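Local coordinates for flagellar motor switch protein FliG (Thermotoga maritima, PDB 5TDY) that probably forms part of the flagellar switch complex, which is thought to interact with chemotaxis proteins and with motor components that determine the direction of flagellar rotation, at residues V14-V17 with A18-P21. Residues are numbered along the deposited sequence; the frame is centred on the assembly and turned at random.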
loop_
_atom_site.group_PDB
_atom_site.type_symbol
_atom_site.label_atom_id
_atom_site.label_comp_id
_atom_site.label_asym_id
_atom_site.label_seq_id
_atom_site.Cartn_x
_atom_site.Cartn_y
_atom_site.Cartn_z
ATOM N N VAL B 14 -7.086 0.314 7.023
ATOM C CA VAL B 14 -7.379 0.082 5.614
ATOM C C VAL B 14 -6.443 -0.980 5.047
ATOM O O VAL B 14 -6.868 -1.865 4.288
ATOM C CB VAL B 14 -7.309 1.405 4.823
ATOM C CG1 VAL B 14 -7.336 1.144 3.302
ATOM C CG2 VAL B 14 -8.467 2.343 5.231
ATOM N N LEU B 15 -5.163 -0.941 5.435
ATOM C CA LEU B 15 -4.221 -1.920 4.905
ATOM C C LEU B 15 -4.593 -3.324 5.350
ATOM O O LEU B 15 -4.597 -4.262 4.539
ATOM C CB LEU B 15 -2.788 -1.578 5.336
ATOM C CG LEU B 15 -1.634 -2.412 4.760
ATOM C CD1 LEU B 15 -1.483 -2.130 3.277
ATOM C CD2 LEU B 15 -0.341 -2.098 5.481
ATOM N N LEU B 16 -4.925 -3.492 6.636
ATOM C CA LEU B 16 -5.244 -4.832 7.118
ATOM C C LEU B 16 -6.557 -5.340 6.530
ATOM O O LEU B 16 -6.701 -6.538 6.280
ATOM C CB LEU B 16 -5.280 -4.853 8.648
ATOM C CG LEU B 16 -3.904 -4.601 9.292
ATOM C CD1 LEU B 16 -4.062 -4.368 10.774
ATOM C CD2 LEU B 16 -2.942 -5.780 9.020
ATOM N N VAL B 17 -7.542 -4.462 6.326
ATOM C CA VAL B 17 -8.763 -4.902 5.657
ATOM C C VAL B 17 -8.444 -5.358 4.239
ATOM O O VAL B 17 -8.914 -6.409 3.789
ATOM C CB VAL B 17 -9.830 -3.793 5.687
ATOM C CG1 VAL B 17 -10.932 -4.058 4.652
ATOM C CG2 VAL B 17 -10.461 -3.696 7.095
ATOM N N ALA B 18 -7.591 -4.609 3.540
ATOM C CA ALA B 18 -7.212 -4.952 2.167
ATOM C C ALA B 18 -6.474 -6.277 2.086
ATOM O O ALA B 18 -6.523 -6.956 1.053
ATOM C CB ALA B 18 -6.337 -3.840 1.573
ATOM N N LEU B 19 -5.754 -6.646 3.146
ATOM C CA LEU B 19 -5.060 -7.922 3.139
ATOM C C LEU B 19 -6.027 -9.099 3.259
ATOM O O LEU B 19 -5.700 -10.203 2.818
ATOM C CB LEU B 19 -4.025 -7.948 4.270
ATOM C CG LEU B 19 -2.657 -7.331 3.940
ATOM C CD1 LEU B 19 -1.887 -6.990 5.211
ATOM C CD2 LEU B 19 -1.840 -8.253 3.064
ATOM N N GLY B 20 -7.223 -8.884 3.803
ATOM C CA GLY B 20 -8.121 -9.985 4.065
ATOM C C GLY B 20 -7.756 -10.666 5.368
ATOM O O GLY B 20 -6.641 -10.517 5.876
ATOM N N PRO B 21 -8.698 -11.426 5.936
ATOM C CA PRO B 21 -8.515 -11.908 7.319
ATOM C C PRO B 21 -7.355 -12.875 7.525
ATOM O O PRO B 21 -6.691 -12.800 8.566
ATOM C CB PRO B 21 -9.865 -12.580 7.625
ATOM C CG PRO B 21 -10.838 -11.831 6.770
ATOM C CD PRO B 21 -10.100 -11.529 5.489
#
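Ala18 and Leu19 close the last turn of helix 8-19 on Val14 and Leu15 with i to i+4 bonds, the first the straighter at the hydrogen. Ala18 N lies 2.9 Å from Val14 O, and Leu19 N lies 3.0 Å from Leu15 O. The pattern then tightens. Gly20 N bonds to Val17 O at 3.0 Å, three residues back, approaching from above the carbonyl plane, and its link to Leu16 O is long and weak. Gly20 leaves the helix with positive phi (82°), a backbone conformation that, followed directly by proline, suits glycine. The same glycine sits at the N-cap position of helix 21-28, which Pro21 begins, so one residue makes the corner between two helices of the FliG N-terminal domain.

Among the side chains, Leu16 and Leu19 meet obliquely at their branch ends, Leu16 CD2 lying 4.1 Å from Leu19 CD1. With chi1 at -85°, Leu19 holds CG on the side of its own N, and the branch carrying CD1 reaches toward Leu16 CD2; Leu19 CB also rests 3.6 Å from Leu16 O. Val27 of helix 21-28 touches both leucines, while Leu39 and Ile43 of helix 33-44 pack on Leu16. Leu15 turns to Leu58 and Phe61 of helix 51-66, and Leu15 and Leu19 also pack against an apolar side chain each on the chain of a different protein.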